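NEQ263 (Nanoarchaeum equitans Kin4-M, PDB 5BN3) probably binds ATP as the NeqB subunit of the NeqA-NeqB catalytic core complex of an archaeal ATP synthase. Local coordinates at residues T202-L207 with Y263-L268; Q307-K312 with L378-F383; V65-I70 with K217-L222. One frame throughout, in Å; residues are numbered along the deposited sequence.

How the contacts relate
Contacts 1 and 3 lie close together, at and beside the nucleotide-binding domain, their centres about 13 Å apart. Contact 1 uses helix 196-215; contact 3 uses the turn after that helix and the start of strand 220-226, and both reach the same mixed sheet. Contact 1 is buried and rests on a leucine lying over one face of a guanidinium whose polar partners lie elsewhere. Contact 3 is a surface salt bridge between glutamate and arginine. Contact 2, with its centre about 33 Å from that of contact 1, joins the nucleotide-binding domain to the helical C-terminal domain and mixes the two chemistries, setting a leucine methyl and a lysine against one buried carboxylate.

Contact 1. Residues T202-L207 with Y263-L268; sequences TPRVAL and YERSGL
L207, on helix 196-215 of the P-loop NTPase domain, packs against R265, the centre of an inverse gamma turn just before strand 267-268. The leucine meets the arginine at three places. Its CB stands 4.1 Å above the guanidinium plane of R265, over the middle of the group, while further out CD1 of L207 lies 4.1 Å from CB of R265. The bend at chi3 of R265 (78°) turns the guanidinium back over the helix, so that one face lies on the backbone and CB of L207. NH1 of R265 comes within 3.8 Å of the carbonyl O of R204, approaching obliquely; that oxygen accepts instead from T208 OG1.

The nitrogens of R265 find their partners outside the two segments: NH1 donates to the carbonyl O of I94 and NH2 forms a salt bridge with E211, one helical turn beyond L207. R204 carries a like charge, its NE 5.5 Å from R265 NH1, but its own guanidinium is directed to D258 and the carbonyl of I200. Next in the chain, S266 OG donates to the carbonyl O of Y263 at 2.8 Å, nearly in line with the C=O bond, which ties the turn to the end of helix 255-263. The carbonyl O of R265 is buried without a polar partner in the model, and CD2 of L207 sits 3.5 Å from it.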
loop_
_atom_site.group_PDB
_atom_site.type_symbol
_atom_site.label_atom_id
_atom_site.label_comp_id
_atom_site.label_asym_id
_atom_site.label_seq_id
_atom_site.Cartn_x
_atom_site.Cartn_y
_atom_site.Cartn_z
ATOM N N THR B 202 29.828 -14.989 1.053
ATOM C CA THR B 202 30.000 -15.884 -0.097
ATOM C C THR B 202 30.410 -15.162 -1.389
ATOM O O THR B 202 31.415 -15.527 -1.998
ATOM C CB THR B 202 28.748 -16.765 -0.340
ATOM O OG1 THR B 202 28.465 -17.528 0.838
ATOM C CG2 THR B 202 28.970 -17.703 -1.508
ATOM N N PRO B 203 29.649 -14.130 -1.809
ATOM C CA PRO B 203 30.091 -13.478 -3.045
ATOM C C PRO B 203 31.366 -12.666 -2.843
ATOM O O PRO B 203 32.082 -12.431 -3.810
ATOM C CB PRO B 203 28.923 -12.546 -3.384
ATOM C CG PRO B 203 28.296 -12.245 -2.064
ATOM C CD PRO B 203 28.412 -13.519 -1.281
ATOM N N ARG B 204 31.639 -12.243 -1.612
ATOM C CA ARG B 204 32.826 -11.436 -1.331
ATOM C C ARG B 204 34.125 -12.237 -1.414
ATOM O O ARG B 204 35.120 -11.755 -1.960
ATOM C CB ARG B 204 32.696 -10.745 0.033
ATOM C CG ARG B 204 31.738 -9.556 0.031
ATOM C CD ARG B 204 31.561 -8.961 1.419
ATOM N NE ARG B 204 30.897 -7.659 1.373
ATOM C CZ ARG B 204 29.579 -7.486 1.402
ATOM N NH1 ARG B 204 28.772 -8.535 1.483
ATOM N NH2 ARG B 204 29.068 -6.265 1.351
ATOM N N VAL B 205 34.124 -13.455 -0.876
ATOM C CA VAL B 205 35.314 -14.297 -0.968
ATOM C C VAL B 205 35.520 -14.774 -2.406
ATOM O O VAL B 205 36.652 -14.891 -2.871
ATOM C CB VAL B 205 35.286 -15.500 0.026
ATOM C CG1 VAL B 205 34.969 -15.026 1.433
ATOM C CG2 VAL B 205 34.273 -16.545 -0.399
ATOM N N ALA B 206 34.420 -15.024 -3.111
ATOM C CA ALA B 206 34.482 -15.463 -4.502
ATOM C C ALA B 206 35.051 -14.375 -5.407
ATOM O O ALA B 206 35.845 -14.653 -6.311
ATOM C CB ALA B 206 33.102 -15.879 -4.982
ATOM N N LEU B 207 34.626 -13.137 -5.177
ATOM C CA LEU B 207 35.113 -12.004 -5.959
ATOM C C LEU B 207 36.520 -11.561 -5.553
ATOM O O LEU B 207 37.264 -11.022 -6.372
ATOM C CB LEU B 207 34.131 -10.833 -5.875
ATOM C CG LEU B 207 32.852 -11.026 -6.691
ATOM C CD1 LEU B 207 31.830 -9.963 -6.350
ATOM C CD2 LEU B 207 33.178 -10.983 -8.166
ATOM N N TYR B 263 28.535 -6.127 -7.454
ATOM C CA TYR B 263 28.442 -6.134 -8.916
ATOM C C TYR B 263 29.579 -5.373 -9.605
ATOM O O TYR B 263 30.034 -5.771 -10.678
ATOM C CB TYR B 263 27.097 -5.557 -9.371
ATOM C CG TYR B 263 25.873 -6.319 -8.907
ATOM C CD1 TYR B 263 25.928 -7.679 -8.633
ATOM C CD2 TYR B 263 24.655 -5.671 -8.752
ATOM C CE1 TYR B 263 24.800 -8.368 -8.216
ATOM C CE2 TYR B 263 23.528 -6.352 -8.336
ATOM C CZ TYR B 263 23.606 -7.696 -8.071
ATOM O OH TYR B 263 22.479 -8.367 -7.658
ATOM N N GLU B 264 30.029 -4.281 -8.993
ATOM C CA GLU B 264 31.064 -3.437 -9.597
ATOM C C GLU B 264 32.474 -4.002 -9.445
ATOM O O GLU B 264 33.435 -3.436 -9.971
ATOM C CB GLU B 264 30.995 -2.010 -9.039
ATOM C CG GLU B 264 29.789 -1.216 -9.527
ATOM C CD GLU B 264 29.969 -0.666 -10.934
ATOM O OE1 GLU B 264 29.000 -0.719 -11.722
ATOM O OE2 GLU B 264 31.067 -0.163 -11.251
ATOM N N ARG B 265 32.598 -5.114 -8.728
ATOM C CA ARG B 265 33.871 -5.826 -8.656
ATOM C C ARG B 265 33.962 -6.770 -9.849
ATOM O O ARG B 265 34.064 -7.990 -9.703
ATOM C CB ARG B 265 34.006 -6.584 -7.333
ATOM C CG ARG B 265 34.100 -5.665 -6.117
ATOM C CD ARG B 265 34.121 -6.447 -4.815
ATOM N NE ARG B 265 35.426 -7.043 -4.534
ATOM C CZ ARG B 265 35.690 -7.801 -3.473
ATOM N NH1 ARG B 265 34.736 -8.064 -2.592
ATOM N NH2 ARG B 265 36.903 -8.300 -3.297
ATOM N N SER B 266 33.913 -6.173 -11.033
ATOM C CA SER B 266 33.938 -6.889 -12.294
ATOM C C SER B 266 34.517 -5.931 -13.313
ATOM O O SER B 266 34.757 -4.763 -13.002
ATOM C CB SER B 266 32.518 -7.262 -12.708
ATOM O OG SER B 266 31.718 -6.097 -12.833
ATOM N N GLY B 267 34.736 -6.408 -14.532
ATOM C CA GLY B 267 35.160 -5.511 -15.583
ATOM C C GLY B 267 36.402 -5.928 -16.337
ATOM O O GLY B 267 36.891 -7.055 -16.208
ATOM N N LEU B 268 36.911 -4.994 -17.130
ATOM C CA LEU B 268 38.034 -5.260 -18.008
ATOM C C LEU B 268 39.169 -4.285 -17.733
ATOM O O LEU B 268 38.942 -3.093 -17.507
ATOM C CB LEU B 268 37.586 -5.151 -19.467
ATOM C CG LEU B 268 38.631 -5.319 -20.568
ATOM C CD1 LEU B 268 39.141 -6.741 -20.589
ATOM C CD2 LEU B 268 38.035 -4.949 -21.916
#

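Contact 2. Residues Q307-K312 with L378-F383. With SO4 (sulfate ion), chain X.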
loop_
_atom_site.group_PDB
_atom_site.type_symbol
_atom_site.label_atom_id
_atom_site.label_comp_id
_atom_site.label_asym_id
_atom_site.label_seq_id
_atom_site.Cartn_x
_atom_site.Cartn_y
_atom_site.Cartn_z
ATOM N N GLN B 307 7.481 -16.349 -18.527
ATOM C CA GLN B 307 6.534 -17.402 -18.174
ATOM C C GLN B 307 5.730 -17.827 -19.399
ATOM O O GLN B 307 5.429 -19.006 -19.579
ATOM C CB GLN B 307 5.582 -16.897 -17.086
ATOM C CG GLN B 307 5.547 -17.741 -15.825
ATOM C CD GLN B 307 4.838 -17.038 -14.682
ATOM O OE1 GLN B 307 3.840 -16.345 -14.885
ATOM N NE2 GLN B 307 5.360 -17.203 -13.472
ATOM N N ASP B 308 5.385 -16.851 -20.233
ATOM C CA ASP B 308 4.614 -17.103 -21.445
ATOM C C ASP B 308 5.354 -18.029 -22.409
ATOM O O ASP B 308 4.779 -18.995 -22.913
ATOM C CB ASP B 308 4.269 -15.781 -22.132
ATOM C CG ASP B 308 3.470 -15.975 -23.404
ATOM O OD1 ASP B 308 2.320 -16.457 -23.317
ATOM O OD2 ASP B 308 3.983 -15.638 -24.492
ATOM N N LEU B 309 6.627 -17.734 -22.659
ATOM C CA LEU B 309 7.446 -18.570 -23.535
ATOM C C LEU B 309 7.643 -19.961 -22.947
ATOM O O LEU B 309 7.623 -20.955 -23.668
ATOM C CB LEU B 309 8.804 -17.916 -23.808
ATOM C CG LEU B 309 8.808 -16.685 -24.714
ATOM C CD1 LEU B 309 10.228 -16.248 -25.023
ATOM C CD2 LEU B 309 8.060 -16.974 -25.999
ATOM N N HIS B 310 7.828 -20.027 -21.632
ATOM C CA HIS B 310 7.983 -21.303 -20.947
ATOM C C HIS B 310 6.736 -22.167 -21.129
ATOM O O HIS B 310 6.833 -23.367 -21.386
ATOM C CB HIS B 310 8.248 -21.067 -19.460
ATOM C CG HIS B 310 8.584 -22.310 -18.699
ATOM N ND1 HIS B 310 9.725 -23.047 -18.940
ATOM C CD2 HIS B 310 7.936 -22.938 -17.689
ATOM C CE1 HIS B 310 9.761 -24.077 -18.116
ATOM N NE2 HIS B 310 8.688 -24.037 -17.347
ATOM N N SER B 311 5.566 -21.549 -21.002
ATOM C CA SER B 311 4.298 -22.261 -21.167
ATOM C C SER B 311 4.084 -22.744 -22.600
ATOM O O SER B 311 3.286 -23.650 -22.841
ATOM C CB SER B 311 3.125 -21.376 -20.740
ATOM O OG SER B 311 3.108 -21.192 -19.336
ATOM N N LYS B 312 4.793 -22.133 -23.546
ATOM C CA LYS B 312 4.728 -22.542 -24.946
ATOM C C LYS B 312 5.792 -23.583 -25.263
ATOM O O LYS B 312 6.039 -23.887 -26.430
ATOM C CB LYS B 312 4.911 -21.332 -25.865
ATOM C CG LYS B 312 3.814 -20.286 -25.766
ATOM C CD LYS B 312 4.185 -19.042 -26.562
ATOM C CE LYS B 312 3.056 -18.025 -26.574
ATOM N NZ LYS B 312 3.439 -16.792 -27.318
ATOM N N LEU B 378 7.407 -17.144 -35.792
ATOM C CA LEU B 378 8.556 -17.927 -36.244
ATOM C C LEU B 378 9.826 -17.631 -35.441
ATOM O O LEU B 378 10.662 -18.515 -35.252
ATOM C CB LEU B 378 8.810 -17.689 -37.734
ATOM C CG LEU B 378 7.743 -18.149 -38.730
ATOM C CD1 LEU B 378 8.035 -17.602 -40.116
ATOM C CD2 LEU B 378 7.679 -19.659 -38.773
ATOM N N VAL B 379 9.973 -16.390 -34.987
ATOM C CA VAL B 379 11.097 -16.018 -34.130
ATOM C C VAL B 379 11.096 -16.879 -32.870
ATOM O O VAL B 379 12.129 -17.411 -32.464
ATOM C CB VAL B 379 11.044 -14.521 -33.749
ATOM C CG1 VAL B 379 11.850 -14.249 -32.492
ATOM C CG2 VAL B 379 11.553 -13.665 -34.893
ATOM N N GLU B 380 9.922 -17.030 -32.270
ATOM C CA GLU B 380 9.790 -17.807 -31.047
ATOM C C GLU B 380 9.973 -19.303 -31.299
ATOM O O GLU B 380 10.510 -20.015 -30.452
ATOM C CB GLU B 380 8.436 -17.526 -30.384
ATOM C CG GLU B 380 8.259 -16.070 -29.959
ATOM C CD GLU B 380 6.867 -15.759 -29.442
ATOM O OE1 GLU B 380 5.983 -16.639 -29.518
ATOM O OE2 GLU B 380 6.656 -14.626 -28.958
ATOM N N LYS B 381 9.539 -19.773 -32.465
ATOM C CA LYS B 381 9.575 -21.202 -32.780
ATOM C C LYS B 381 10.908 -21.690 -33.340
ATOM O O LYS B 381 11.315 -22.822 -33.082
ATOM C CB LYS B 381 8.454 -21.558 -33.762
ATOM C CG LYS B 381 7.073 -21.617 -33.137
ATOM C CD LYS B 381 5.993 -21.783 -34.196
ATOM C CE LYS B 381 4.626 -21.970 -33.557
ATOM N NZ LYS B 381 3.524 -21.873 -34.552
ATOM N N GLU B 382 11.585 -20.841 -34.107
ATOM C CA GLU B 382 12.770 -21.274 -34.844
ATOM C C GLU B 382 14.054 -20.547 -34.450
ATOM O O GLU B 382 15.149 -21.060 -34.663
ATOM C CB GLU B 382 12.530 -21.137 -36.353
ATOM C CG GLU B 382 11.252 -21.811 -36.838
ATOM C CD GLU B 382 11.193 -21.933 -38.349
ATOM O OE1 GLU B 382 12.105 -21.414 -39.025
ATOM O OE2 GLU B 382 10.236 -22.555 -38.860
ATOM N N PHE B 383 13.921 -19.357 -33.876
ATOM C CA PHE B 383 15.086 -18.561 -33.507
ATOM C C PHE B 383 15.387 -18.659 -32.010
ATOM O O PHE B 383 16.492 -19.030 -31.614
ATOM C CB PHE B 383 14.884 -17.101 -33.925
ATOM C CG PHE B 383 16.048 -16.211 -33.610
ATOM C CD1 PHE B 383 17.163 -16.190 -34.432
ATOM C CD2 PHE B 383 16.022 -15.382 -32.497
ATOM C CE1 PHE B 383 18.239 -15.367 -34.146
ATOM C CE2 PHE B 383 17.095 -14.557 -32.206
ATOM C CZ PHE B 383 18.204 -14.549 -33.030
HETATM S S SO4 X . 5.257 -12.811 -19.722
HETATM O O1 SO4 X . 6.373 -12.754 -20.656
HETATM O O2 SO4 X . 4.077 -12.231 -20.350
HETATM O O3 SO4 X . 5.603 -12.079 -18.510
HETATM O O4 SO4 X . 4.997 -14.200 -19.368
#
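E380 on helix 367-384 reaches across to L309 and K312 at the short helix 307-311, a contact between the C-terminal helical domain and the nucleotide-binding domain. The glutamate leaves its helix with CB directed at the other segment and CG anti to the backbone carbonyl carbon (chi1 -62°), and the rest of the chain runs straight out from there. CG is the first atom to touch, lying 4.1 Å from CD2 of L309. The same methyl comes closer to the next atom, 3.8 Å from CD of E380, the two side chains crossing at about a right angle.

At the tip, OE1 of E380 receives K312 NZ at 3.4 Å, a salt bridge with a weak hydrogen bond. OE2 also has partners beyond the two segments, Y347 OH and R354 of helix 334-356. K312 stretches fully extended to this point and is shared: its NZ is nearer to D308 OD2, at 3.1 Å, met on the syn side and 22° out of the carboxylate plane. D308 in turn uses OD1 for a salt bridge with K453 of the neighbouring V-type ATP synthase alpha chain. At the start of helix 307-311 a sulfate ion, probably from the crystallisation liquor, accepts from the backbone N of D308 through O4 at 2.8 Å, and also bonds to S306 OG.

The D308-K312-E380 network thus runs from the subunit interface to the C-terminal domain, one ammonium lying between two carboxylates. With K312 and R354 close by, the buried E380 is likely to remain ionised; K312 and R354, like charges near each other, are probably tolerated because the carboxylate serves both.

Contact 3. Residues V65-I70 with K217-L222; sequences VSEDYI and KNRDVL
The loop between strands 62-64 and 73-75 meets the turn that closes a beta-alpha-beta crossover of the P-loop NTPase domain, and the two are joined by a salt bridge between E67 and R219. The side chains come from opposite directions and meet with carboxylate and guanidinium planes 80° apart, so the flat groups stand nearly perpendicular, not as a coplanar bidentate pair. A single nitrogen does most of the gripping: NH2 of R219 is 2.6 Å from OE1 of E67 and donates to OE2 at 2.9 Å, with an N-H...O angle of 153°. OE2 lies at the guanidinium edge, in its plane, and is met on its syn side, the nitrogen tilted out of the carboxylate plane. A weak bond from NE of R219, 3.3 Å long, reaches the same OE2.

K217 lays its aliphatic chain beside that oxygen. Bent at both chi2 and chi3, the lysine curls back over OE2 of E67, bringing CE to 3.6 Å; NZ stays 4.8 Å away, too far for a direct bond, though its charge would probably still favour the carboxylate. On the other side, the loop around E67 is turned by two local bonds. S66 OG accepts from the backbone N of D68 at 3.2 Å, an ST turn, and the carbonyl O of E67 accepts from the N of I70.

The contact lies at the surface, touched by no other protein chain of the assembly. Helix 196-215 ends just before K217, and its L213 packs on E67, while V65 and Y69 lie against the same helix at T208, Y212 and L209. R219 also touches T156 on the neighbouring strand 156-162, and beyond it the chain enters strand 220-226, parallel to 156-162 on one flank and 273-281 on the other.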
loop_
_atom_site.group_PDB
_atom_site.type_symbol
_atom_site.label_atom_id
_atom_site.label_comp_id
_atom_site.label_asym_id
_atom_site.label_seq_id
_atom_site.Cartn_x
_atom_site.Cartn_y
_atom_site.Cartn_z
ATOM N N VAL B 65 44.855 -15.703 -0.610
ATOM C CA VAL B 65 44.597 -15.800 -2.044
ATOM C C VAL B 65 45.706 -16.556 -2.772
ATOM O O VAL B 65 46.894 -16.307 -2.553
ATOM C CB VAL B 65 44.382 -14.413 -2.694
ATOM C CG1 VAL B 65 43.084 -13.793 -2.206
ATOM C CG2 VAL B 65 45.554 -13.490 -2.403
ATOM N N SER B 66 45.300 -17.486 -3.630
ATOM C CA SER B 66 46.220 -18.277 -4.441
ATOM C C SER B 66 45.418 -19.047 -5.475
ATOM O O SER B 66 44.186 -18.994 -5.475
ATOM C CB SER B 66 47.020 -19.252 -3.574
ATOM O OG SER B 66 46.183 -20.244 -3.006
ATOM N N GLU B 67 46.109 -19.768 -6.350
ATOM C CA GLU B 67 45.435 -20.583 -7.350
ATOM C C GLU B 67 45.059 -21.948 -6.784
ATOM O O GLU B 67 44.578 -22.815 -7.512
ATOM C CB GLU B 67 46.308 -20.746 -8.598
ATOM C CG GLU B 67 46.636 -19.441 -9.303
ATOM C CD GLU B 67 47.003 -19.646 -10.760
ATOM O OE1 GLU B 67 46.771 -20.758 -11.282
ATOM O OE2 GLU B 67 47.513 -18.695 -11.389
ATOM N N ASP B 68 45.278 -22.127 -5.484
ATOM C CA ASP B 68 44.945 -23.377 -4.806
ATOM C C ASP B 68 43.440 -23.648 -4.784
ATOM O O ASP B 68 43.013 -24.802 -4.752
ATOM C CB ASP B 68 45.495 -23.376 -3.375
ATOM C CG ASP B 68 47.013 -23.443 -3.325
ATOM O OD1 ASP B 68 47.632 -23.787 -4.353
ATOM O OD2 ASP B 68 47.583 -23.165 -2.249
ATOM N N TYR B 69 42.640 -22.583 -4.799
ATOM C CA TYR B 69 41.182 -22.707 -4.776
ATOM C C TYR B 69 40.653 -23.402 -6.024
ATOM O O TYR B 69 39.609 -24.054 -5.990
ATOM C CB TYR B 69 40.527 -21.328 -4.644
ATOM C CG TYR B 69 40.739 -20.675 -3.302
ATOM C CD1 TYR B 69 41.841 -19.871 -3.069
ATOM C CD2 TYR B 69 39.836 -20.859 -2.268
ATOM C CE1 TYR B 69 42.038 -19.275 -1.850
ATOM C CE2 TYR B 69 40.026 -20.264 -1.040
ATOM C CZ TYR B 69 41.129 -19.473 -0.837
ATOM O OH TYR B 69 41.326 -18.876 0.384
ATOM N N ILE B 70 41.381 -23.251 -7.125
ATOM C CA ILE B 70 40.976 -23.831 -8.400
ATOM C C ILE B 70 40.951 -25.357 -8.318
ATOM O O ILE B 70 41.963 -25.989 -8.005
ATOM C CB ILE B 70 41.906 -23.369 -9.541
ATOM C CG1 ILE B 70 41.986 -21.839 -9.560
ATOM C CG2 ILE B 70 41.414 -23.896 -10.878
ATOM C CD1 ILE B 70 42.900 -21.278 -10.633
ATOM N N LYS B 217 47.071 -12.314 -11.604
ATOM C CA LYS B 217 47.575 -13.423 -12.407
ATOM C C LYS B 217 47.201 -13.256 -13.879
ATOM O O LYS B 217 47.420 -14.161 -14.687
ATOM C CB LYS B 217 47.067 -14.761 -11.859
ATOM C CG LYS B 217 47.387 -14.985 -10.387
ATOM C CD LYS B 217 48.877 -14.839 -10.095
ATOM C CE LYS B 217 49.695 -15.944 -10.747
ATOM N NZ LYS B 217 51.164 -15.758 -10.531
ATOM N N ASN B 218 46.638 -12.096 -14.211
ATOM C CA ASN B 218 46.335 -11.725 -15.596
ATOM C C ASN B 218 45.479 -12.729 -16.371
ATOM O O ASN B 218 45.797 -13.065 -17.511
ATOM C CB ASN B 218 47.627 -11.440 -16.375
ATOM C CG ASN B 218 48.476 -10.358 -15.731
ATOM O OD1 ASN B 218 48.028 -9.645 -14.831
ATOM N ND2 ASN B 218 49.709 -10.224 -16.203
ATOM N N ARG B 219 44.395 -13.194 -15.755
ATOM C CA ARG B 219 43.498 -14.154 -16.396
ATOM C C ARG B 219 42.152 -13.539 -16.755
ATOM O O ARG B 219 41.771 -12.492 -16.228
ATOM C CB ARG B 219 43.242 -15.350 -15.474
ATOM C CG ARG B 219 44.469 -16.158 -15.086
ATOM C CD ARG B 219 44.097 -17.197 -14.034
ATOM N NE ARG B 219 45.219 -18.055 -13.658
ATOM C CZ ARG B 219 45.437 -19.263 -14.166
ATOM N NH1 ARG B 219 44.612 -19.761 -15.075
ATOM N NH2 ARG B 219 46.482 -19.975 -13.767
ATOM N N ASP B 220 41.436 -14.202 -17.658
ATOM C CA ASP B 220 40.035 -13.893 -17.895
ATOM C C ASP B 220 39.210 -14.831 -17.023
ATOM O O ASP B 220 39.399 -16.047 -17.059
ATOM C CB ASP B 220 39.682 -14.077 -19.373
ATOM C CG ASP B 220 40.330 -13.031 -20.261
ATOM O OD1 ASP B 220 40.464 -11.871 -19.815
ATOM O OD2 ASP B 220 40.706 -13.366 -21.405
ATOM N N VAL B 221 38.312 -14.264 -16.225
ATOM C CA VAL B 221 37.548 -15.041 -15.258
ATOM C C VAL B 221 36.043 -14.896 -15.486
ATOM O O VAL B 221 35.561 -13.809 -15.814
ATOM C CB VAL B 221 37.904 -14.616 -13.813
ATOM C CG1 VAL B 221 37.051 -15.354 -12.799
ATOM C CG2 VAL B 221 39.374 -14.871 -13.538
ATOM N N LEU B 222 35.309 -15.997 -15.339
ATOM C CA LEU B 222 33.851 -15.957 -15.369
ATOM C C LEU B 222 33.292 -16.224 -13.976
ATOM O O LEU B 222 33.573 -17.264 -13.373
ATOM C CB LEU B 222 33.297 -16.992 -16.351
ATOM C CG LEU B 222 31.772 -17.121 -16.344
ATOM C CD1 LEU B 222 31.147 -15.831 -16.830
ATOM C CD2 LEU B 222 31.304 -18.299 -17.192
#